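Local structure of abietadiene synthase, chloroplastic (Abies grandis, 3S9V) at residues Gly94-Leu106 / Pro443-Met455. The protein belongs to the terpene synthases, largely helical enzymes, and combines an N-terminal terpene synthase domain with a metal-binding domain of the same family. Residues are numbered along the deposited sequence; the frame is centred on the assembly and turned at random.
Sequences GEGFYFLAYDRIL and PDDVWLGKTVYMM
A two-stranded antiparallel β-hairpin, the two strands found in a mainly helical terpene synthase, packs V446, V452 and M454 against E95, F97, Y98 and L100 of the loop leading into helix 101-117 and D103 of its first turn. The hairpin, strands 447-448 and 452-453, lies on the link between helices 430-440 and 461-491; W447 and Y453 form its hydrogen-bonded pair. D103 ties the two segments together. Its CG is anti to the backbone N (chi1 180°), which carries OD1 to the hairpin, where V452 N donates a nearly straight bond (3.0 Å, 177°) from well above the carboxylate plane. A water gives one hydrogen to D103 OD1 and the other to V452 O, so one carboxylate oxygen holds V452 N directly and V452 O through the water. D103 OD2 takes a weak bond from E95 N, while R104 NH2 donates to E95 O at 2.6 Å, fastening the loop back onto its own helix. Beside the carboxylate, V452 CG2 presses tightly on L100 CD2 (3.5 Å), which also touches L448 CD1. L106 CD2 reaches K450 O at the hairpin turn, with Y57 of helix 56-62 also touching L106, K450 and T451. Toward the other end, M454 SD lies obliquely to the F97 ring, 4.7 Å from its centroid, in a Met-aromatic contact, and also rests against the carboxylate of E95. That carboxylate accepts hydrogen bonds from F97 N at OE1 and from N53 ND2 at OE2. D444 O meets the F97 ring edge in plane, 3.6 Å from CE2. V446 reaches both aromatic residues: CG1 touches F97 CD2 and Y98 CB, while CG2 sits over the centre of one Y98 face, a CH-π contact 3.8 Å from the ring centroid.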
ATOM      1  N   GLY A  94      -0.084  26.934 -19.187  1.00 25.33           N
ATOM      2  CA  GLY A  94      -0.481  25.798 -18.379  1.00 27.91           C
ATOM      3  C   GLY A  94       0.455  24.647 -18.648  1.00 29.32           C
ATOM      4  O   GLY A  94       1.488  24.825 -19.291  1.00 32.00           O
ATOM      5  N   GLU A  95       0.107  23.462 -18.171  1.00 28.28           N
ATOM      6  CA  GLU A  95       0.965  22.311 -18.392  1.00 28.69           C
ATOM      7  C   GLU A  95       0.749  21.726 -19.792  1.00 28.02           C
ATOM      8  O   GLU A  95      -0.330  21.224 -20.117  1.00 27.07           O
ATOM      9  CB  GLU A  95       0.702  21.257 -17.310  1.00 32.10           C
ATOM     10  CG  GLU A  95       1.723  20.119 -17.284  1.00 41.43           C
ATOM     11  CD  GLU A  95       3.145  20.607 -17.510  1.00 40.87           C
ATOM     12  OE1 GLU A  95       3.565  20.693 -18.682  1.00 42.79           O
ATOM     13  OE2 GLU A  95       3.839  20.917 -16.519  1.00 49.27           O
ATOM     14  N   GLY A  96       1.779  21.808 -20.629  1.00 24.98           N
ATOM     15  CA  GLY A  96       1.670  21.273 -21.975  1.00 26.05           C
ATOM     16  C   GLY A  96       1.560  19.755 -21.981  1.00 29.84           C
ATOM     17  O   GLY A  96       0.795  19.182 -22.759  1.00 28.95           O
ATOM     18  N   PHE A  97       2.322  19.108 -21.104  1.00 30.67           N
ATOM     19  CA  PHE A  97       2.326  17.653 -21.004  1.00 29.45           C
ATOM     20  C   PHE A  97       0.934  17.027 -20.943  1.00 26.89           C
ATOM     21  O   PHE A  97       0.705  15.953 -21.497  1.00 30.86           O
ATOM     22  CB  PHE A  97       3.105  17.212 -19.764  1.00 36.10           C
ATOM     23  CG  PHE A  97       3.151  15.718 -19.583  1.00 42.46           C
ATOM     24  CD1 PHE A  97       4.052  14.944 -20.308  1.00 42.54           C
ATOM     25  CD2 PHE A  97       2.270  15.082 -18.719  1.00 43.46           C
ATOM     26  CE1 PHE A  97       4.072  13.563 -20.175  1.00 40.63           C
ATOM     27  CE2 PHE A  97       2.280  13.698 -18.580  1.00 40.15           C
ATOM     28  CZ  PHE A  97       3.184  12.938 -19.309  1.00 44.12           C
ATOM     29  N   TYR A  98       0.008  17.690 -20.261  1.00 24.88           N
ATOM     30  CA  TYR A  98      -1.346  17.168 -20.116  1.00 21.35           C
ATOM     31  C   TYR A  98      -2.400  18.264 -20.231  1.00 23.90           C
ATOM     32  O   TYR A  98      -2.454  19.193 -19.421  1.00 22.96           O
ATOM     33  CB  TYR A  98      -1.487  16.472 -18.765  1.00 23.66           C
ATOM     34  CG  TYR A  98      -2.821  15.804 -18.570  1.00 24.66           C
ATOM     35  CD1 TYR A  98      -3.008  14.470 -18.921  1.00 23.11           C
ATOM     36  CD2 TYR A  98      -3.902  16.509 -18.039  1.00 18.00           C
ATOM     37  CE1 TYR A  98      -4.242  13.848 -18.744  1.00 30.66           C
ATOM     38  CE2 TYR A  98      -5.141  15.901 -17.861  1.00 16.78           C
ATOM     39  CZ  TYR A  98      -5.304  14.571 -18.212  1.00 30.33           C
ATOM     40  OH  TYR A  98      -6.524  13.958 -18.023  1.00 34.27           O
ATOM     41  N   PHE A  99      -3.265  18.133 -21.226  1.00 26.11           N
ATOM     42  CA  PHE A  99      -4.295  19.123 -21.455  1.00 26.86           C
ATOM     43  C   PHE A  99      -5.543  18.985 -20.595  1.00 28.30           C
ATOM     44  O   PHE A  99      -6.216  17.954 -20.612  1.00 28.54           O
ATOM     45  CB  PHE A  99      -4.727  19.109 -22.921  1.00 26.66           C
ATOM     46  CG  PHE A  99      -5.745  20.161 -23.255  1.00 27.48           C
ATOM     47  CD1 PHE A  99      -5.342  21.407 -23.725  1.00 26.77           C
ATOM     48  CD2 PHE A  99      -7.105  19.920 -23.060  1.00 27.49           C
ATOM     49  CE1 PHE A  99      -6.282  22.402 -23.998  1.00 33.58           C
ATOM     50  CE2 PHE A  99      -8.054  20.905 -23.327  1.00 28.11           C
ATOM     51  CZ  PHE A  99      -7.642  22.150 -23.797  1.00 31.58           C
ATOM     52  N   LEU A 100      -5.847  20.043 -19.852  1.00 22.95           N
ATOM     53  CA  LEU A 100      -7.050  20.095 -19.032  1.00 20.23           C
ATOM     54  C   LEU A 100      -7.613  21.478 -19.329  1.00 20.08           C
ATOM     55  O   LEU A 100      -6.953  22.491 -19.092  1.00 21.59           O
ATOM     56  CB  LEU A 100      -6.730  19.961 -17.541  1.00 17.36           C
ATOM     57  CG  LEU A 100      -7.988  19.912 -16.654  1.00 23.78           C
ATOM     58  CD1 LEU A 100      -8.788  18.624 -16.923  1.00 20.38           C
ATOM     59  CD2 LEU A 100      -7.589  19.989 -15.192  1.00 19.15           C
ATOM     60  N   ALA A 101      -8.817  21.526 -19.878  1.00 20.43           N
ATOM     61  CA  ALA A 101      -9.423  22.799 -20.226  1.00 21.74           C
ATOM     62  C   ALA A 101      -9.388  23.802 -19.073  1.00 21.53           C
ATOM     63  O   ALA A 101      -8.873  24.914 -19.232  1.00 20.81           O
ATOM     64  CB  ALA A 101     -10.867  22.582 -20.706  1.00 22.42           C
ATOM     65  N   TYR A 102      -9.923  23.415 -17.916  1.00 19.16           N
ATOM     66  CA  TYR A 102      -9.944  24.320 -16.761  1.00 21.26           C
ATOM     67  C   TYR A 102      -8.568  24.912 -16.470  1.00 22.22           C
ATOM     68  O   TYR A 102      -8.427  26.117 -16.288  1.00 23.18           O
ATOM     69  CB  TYR A 102     -10.449  23.589 -15.519  1.00 20.98           C
ATOM     70  CG  TYR A 102     -11.909  23.212 -15.581  1.00 14.47           C
ATOM     71  CD1 TYR A 102     -12.308  21.891 -15.410  1.00 20.38           C
ATOM     72  CD2 TYR A 102     -12.891  24.178 -15.799  1.00 20.91           C
ATOM     73  CE1 TYR A 102     -13.651  21.530 -15.454  1.00 24.81           C
ATOM     74  CE2 TYR A 102     -14.242  23.832 -15.843  1.00 28.47           C
ATOM     75  CZ  TYR A 102     -14.613  22.501 -15.670  1.00 30.86           C
ATOM     76  OH  TYR A 102     -15.936  22.131 -15.709  1.00 39.18           O
ATOM     77  N   ASP A 103      -7.562  24.047 -16.425  1.00 22.28           N
ATOM     78  CA  ASP A 103      -6.178  24.436 -16.172  1.00 19.74           C
ATOM     79  C   ASP A 103      -5.732  25.532 -17.151  1.00 21.59           C
ATOM     80  O   ASP A 103      -5.251  26.585 -16.735  1.00 25.22           O
ATOM     81  CB  ASP A 103      -5.289  23.185 -16.305  1.00 18.17           C
ATOM     82  CG  ASP A 103      -3.797  23.460 -16.071  1.00 25.73           C
ATOM     83  OD1 ASP A 103      -3.404  23.806 -14.934  1.00 25.02           O
ATOM     84  OD2 ASP A 103      -3.009  23.303 -17.032  1.00 22.61           O
ATOM     85  N   ARG A 104      -5.902  25.289 -18.449  1.00 19.70           N
ATOM     86  CA  ARG A 104      -5.488  26.255 -19.462  1.00 17.23           C
ATOM     87  C   ARG A 104      -6.190  27.609 -19.393  1.00 18.48           C
ATOM     88  O   ARG A 104      -5.529  28.643 -19.465  1.00 20.15           O
ATOM     89  CB  ARG A 104      -5.657  25.661 -20.865  1.00 21.83           C
ATOM     90  CG  ARG A 104      -4.808  24.418 -21.124  1.00 24.11           C
ATOM     91  CD  ARG A 104      -3.325  24.682 -20.853  1.00 17.58           C
ATOM     92  NE  ARG A 104      -2.528  23.479 -21.060  1.00 22.96           N
ATOM     93  CZ  ARG A 104      -2.302  22.926 -22.250  1.00 28.76           C
ATOM     94  NH1 ARG A 104      -2.807  23.473 -23.350  1.00 27.15           N
ATOM     95  NH2 ARG A 104      -1.584  21.817 -22.342  1.00 24.23           N
ATOM     96  N   ILE A 105      -7.515  27.626 -19.258  1.00 17.79           N
ATOM     97  CA  ILE A 105      -8.211  28.911 -19.186  1.00 18.88           C
ATOM     98  C   ILE A 105      -7.909  29.650 -17.891  1.00 19.57           C
ATOM     99  O   ILE A 105      -7.934  30.878 -17.859  1.00 23.82           O
ATOM    100  CB  ILE A 105      -9.749  28.766 -19.315  1.00 26.47           C
ATOM    101  CG1 ILE A 105     -10.290  27.848 -18.223  1.00 20.02           C
ATOM    102  CG2 ILE A 105     -10.103  28.242 -20.688  1.00 32.16           C
ATOM    103  CD1 ILE A 105     -11.797  27.770 -18.200  1.00 25.16           C
ATOM    104  N   LEU A 106      -7.627  28.904 -16.823  1.00 18.59           N
ATOM    105  CA  LEU A 106      -7.295  29.507 -15.532  1.00 17.83           C
ATOM    106  C   LEU A 106      -5.948  30.207 -15.651  1.00 16.80           C
ATOM    107  O   LEU A 106      -5.809  31.381 -15.311  1.00 14.70           O
ATOM    108  CB  LEU A 106      -7.201  28.435 -14.442  1.00 17.03           C
ATOM    109  CG  LEU A 106      -6.748  28.926 -13.064  1.00 19.25           C
ATOM    110  CD1 LEU A 106      -7.895  29.679 -12.416  1.00 17.07           C
ATOM    111  CD2 LEU A 106      -6.332  27.749 -12.183  1.00 17.11           C
ATOM    112  N   PRO A 443       2.778   5.495 -14.922  1.00 21.75           N
ATOM    113  CA  PRO A 443       4.083   6.171 -14.941  1.00 25.98           C
ATOM    114  C   PRO A 443       4.037   7.633 -15.373  1.00 27.67           C
ATOM    115  O   PRO A 443       4.961   8.403 -15.100  1.00 27.91           O
ATOM    116  CB  PRO A 443       4.897   5.307 -15.900  1.00 23.13           C
ATOM    117  CG  PRO A 443       3.870   4.912 -16.907  1.00 28.03           C
ATOM    118  CD  PRO A 443       2.673   4.538 -16.038  1.00 19.91           C
ATOM    119  N   ASP A 444       2.960   8.016 -16.041  1.00 26.56           N
ATOM    120  CA  ASP A 444       2.829   9.388 -16.491  1.00 33.08           C
ATOM    121  C   ASP A 444       1.542  10.045 -16.003  1.00 28.80           C
ATOM    122  O   ASP A 444       0.969  10.880 -16.682  1.00 29.44           O
ATOM    123  CB  ASP A 444       2.932   9.443 -18.022  1.00 41.06           C
ATOM    124  CG  ASP A 444       2.075   8.401 -18.695  1.00 54.39           C
ATOM    125  OD1 ASP A 444       2.327   8.104 -19.883  1.00 62.07           O
ATOM    126  OD2 ASP A 444       1.146   7.883 -18.037  1.00 63.24           O
ATOM    127  N   ASP A 445       1.087   9.653 -14.821  1.00 29.53           N
ATOM    128  CA  ASP A 445      -0.109  10.254 -14.254  1.00 31.19           C
ATOM    129  C   ASP A 445       0.244  11.672 -13.818  1.00 27.54           C
ATOM    130  O   ASP A 445       1.387  11.955 -13.466  1.00 22.60           O
ATOM    131  CB  ASP A 445      -0.601   9.481 -13.020  1.00 37.62           C
ATOM    132  CG  ASP A 445      -1.259   8.153 -13.368  1.00 49.97           C
ATOM    133  OD1 ASP A 445      -1.964   8.071 -14.399  1.00 56.21           O
ATOM    134  OD2 ASP A 445      -1.089   7.192 -12.588  1.00 58.35           O
ATOM    135  N   VAL A 446      -0.738  12.561 -13.866  1.00 24.56           N
ATOM    136  CA  VAL A 446      -0.546  13.931 -13.429  1.00 24.09           C
ATOM    137  C   VAL A 446      -1.385  14.064 -12.169  1.00 24.95           C
ATOM    138  O   VAL A 446      -2.079  13.122 -11.786  1.00 24.20           O
ATOM    139  CB  VAL A 446      -1.023  14.954 -14.476  1.00 21.90           C
ATOM    140  CG1 VAL A 446       0.002  15.064 -15.585  1.00 19.10           C
ATOM    141  CG2 VAL A 446      -2.382  14.546 -15.024  1.00 15.75           C
ATOM    142  N   TRP A 447      -1.322  15.220 -11.522  1.00 22.17           N
ATOM    143  CA  TRP A 447      -2.072  15.427 -10.291  1.00 22.02           C
ATOM    144  C   TRP A 447      -2.871  16.710 -10.404  1.00 20.27           C
ATOM    145  O   TRP A 447      -2.496  17.614 -11.149  1.00 18.83           O
ATOM    146  CB  TRP A 447      -1.113  15.494  -9.094  1.00 21.13           C
ATOM    147  CG  TRP A 447      -0.197  14.294  -8.999  1.00 25.71           C
ATOM    148  CD1 TRP A 447       0.821  13.966  -9.854  1.00 22.39           C
ATOM    149  CD2 TRP A 447      -0.271  13.229  -8.039  1.00 18.29           C
ATOM    150  NE1 TRP A 447       1.377  12.763  -9.489  1.00 28.10           N
ATOM    151  CE2 TRP A 447       0.727  12.288  -8.379  1.00 20.84           C
ATOM    152  CE3 TRP A 447      -1.088  12.979  -6.926  1.00 16.35           C
ATOM    153  CZ2 TRP A 447       0.933  11.111  -7.645  1.00 19.31           C
ATOM    154  CZ3 TRP A 447      -0.887  11.809  -6.197  1.00 25.70           C
ATOM    155  CH2 TRP A 447       0.121  10.888  -6.564  1.00 26.88           C
ATOM    156  N   LEU A 448      -3.973  16.781  -9.666  1.00 19.69           N
ATOM    157  CA  LEU A 448      -4.830  17.955  -9.707  1.00 21.77           C
ATOM    158  C   LEU A 448      -4.851  18.756  -8.410  1.00 23.46           C
ATOM    159  O   LEU A 448      -5.255  18.262  -7.365  1.00 26.92           O
ATOM    160  CB  LEU A 448      -6.260  17.546 -10.074  1.00 20.50           C
ATOM    161  CG  LEU A 448      -7.217  18.697 -10.415  1.00 28.98           C
ATOM    162  CD1 LEU A 448      -6.608  19.553 -11.519  1.00 21.30           C
ATOM    163  CD2 LEU A 448      -8.567  18.146 -10.851  1.00 20.51           C
ATOM    164  N   GLY A 449      -4.392  19.998  -8.490  1.00 27.10           N
ATOM    165  CA  GLY A 449      -4.399  20.881  -7.334  1.00 27.58           C
ATOM    166  C   GLY A 449      -5.084  22.153  -7.795  1.00 23.59           C
ATOM    167  O   GLY A 449      -6.096  22.089  -8.480  1.00 23.65           O
ATOM    168  N   LYS A 450      -4.541  23.307  -7.428  1.00 21.94           N
ATOM    169  CA  LYS A 450      -5.100  24.577  -7.863  1.00 12.58           C
ATOM    170  C   LYS A 450      -4.957  24.530  -9.389  1.00 16.59           C
ATOM    171  O   LYS A 450      -5.734  25.131 -10.131  1.00 12.94           O
ATOM    172  CB  LYS A 450      -4.267  25.731  -7.291  1.00 19.68           C
ATOM    173  CG  LYS A 450      -4.701  27.128  -7.723  1.00 21.12           C
ATOM    174  CD  LYS A 450      -6.021  27.544  -7.082  1.00 15.35           C
ATOM    175  CE  LYS A 450      -5.899  27.656  -5.575  1.00 14.07           C
ATOM    176  NZ  LYS A 450      -4.857  28.650  -5.166  1.00 11.97           N
ATOM    177  N   THR A 451      -3.941  23.796  -9.835  1.00 17.66           N
ATOM    178  CA  THR A 451      -3.642  23.621 -11.260  1.00 20.36           C
ATOM    179  C   THR A 451      -3.201  22.175 -11.467  1.00 17.66           C
ATOM    180  O   THR A 451      -3.113  21.402 -10.510  1.00 17.19           O
ATOM    181  CB  THR A 451      -2.456  24.504 -11.706  1.00 25.79           C
ATOM    182  OG1 THR A 451      -1.257  24.022 -11.081  1.00 32.84           O
ATOM    183  CG2 THR A 451      -2.678  25.967 -11.308  1.00 16.59           C
ATOM    184  N   VAL A 452      -2.934  21.800 -12.712  1.00 17.32           N
ATOM    185  CA  VAL A 452      -2.455  20.450 -12.976  1.00 16.19           C
ATOM    186  C   VAL A 452      -0.957  20.459 -12.679  1.00 19.01           C
ATOM    187  O   VAL A 452      -0.227  21.326 -13.165  1.00 19.33           O
ATOM    188  CB  VAL A 452      -2.653  20.031 -14.450  1.00 17.27           C
ATOM    189  CG1 VAL A 452      -1.894  18.742 -14.718  1.00 11.02           C
ATOM    190  CG2 VAL A 452      -4.133  19.821 -14.743  1.00 15.01           C
ATOM    191  N   TYR A 453      -0.493  19.518 -11.867  1.00 18.19           N
ATOM    192  CA  TYR A 453       0.927  19.470 -11.554  1.00 21.20           C
ATOM    193  C   TYR A 453       1.480  18.058 -11.704  1.00 22.48           C
ATOM    194  O   TYR A 453       0.720  17.092 -11.805  1.00 21.26           O
ATOM    195  CB  TYR A 453       1.192  20.039 -10.148  1.00 18.17           C
ATOM    196  CG  TYR A 453       0.607  19.252  -8.995  1.00 12.71           C
ATOM    197  CD1 TYR A 453       1.416  18.438  -8.214  1.00 15.60           C
ATOM    198  CD2 TYR A 453      -0.743  19.346  -8.663  1.00 12.64           C
ATOM    199  CE1 TYR A 453       0.902  17.741  -7.128  1.00 12.23           C
ATOM    200  CE2 TYR A 453      -1.271  18.646  -7.566  1.00 10.79           C
ATOM    201  CZ  TYR A 453      -0.434  17.846  -6.802  1.00 23.76           C
ATOM    202  OH  TYR A 453      -0.902  17.154  -5.698  1.00 21.29           O
ATOM    203  N   MET A 454       2.804  17.945 -11.744  1.00 22.84           N
ATOM    204  CA  MET A 454       3.447  16.653 -11.929  1.00 21.48           C
ATOM    205  C   MET A 454       4.477  16.373 -10.847  1.00 21.70           C
ATOM    206  O   MET A 454       5.181  17.277 -10.402  1.00 20.28           O
ATOM    207  CB  MET A 454       4.124  16.622 -13.297  1.00 25.52           C
ATOM    208  CG  MET A 454       3.273  17.227 -14.410  1.00 33.06           C
ATOM    209  SD  MET A 454       4.113  17.297 -15.997  1.00 37.29           S
ATOM    210  CE  MET A 454       5.711  17.921 -15.521  1.00 37.62           C
ATOM    211  N   MET A 455       4.565  15.116 -10.423  1.00 19.09           N
ATOM    212  CA  MET A 455       5.528  14.747  -9.405  1.00 21.94           C
ATOM    213  C   MET A 455       6.483  13.698  -9.973  1.00 20.23           C
ATOM    214  O   MET A 455       6.249  12.498  -9.841  1.00 19.56           O
ATOM    215  CB  MET A 455       4.811  14.215  -8.162  1.00 26.00           C
ATOM    216  CG  MET A 455       5.310  14.828  -6.848  1.00 34.31           C
ATOM    217  SD  MET A 455       4.816  16.544  -6.600  1.00 17.68           S
ATOM    218  CE  MET A 455       3.229  16.301  -6.526  1.00 33.95           C
TER
HETATM  219  O   HOH W   1      -0.741  23.712 -14.765  1.00 28.23           O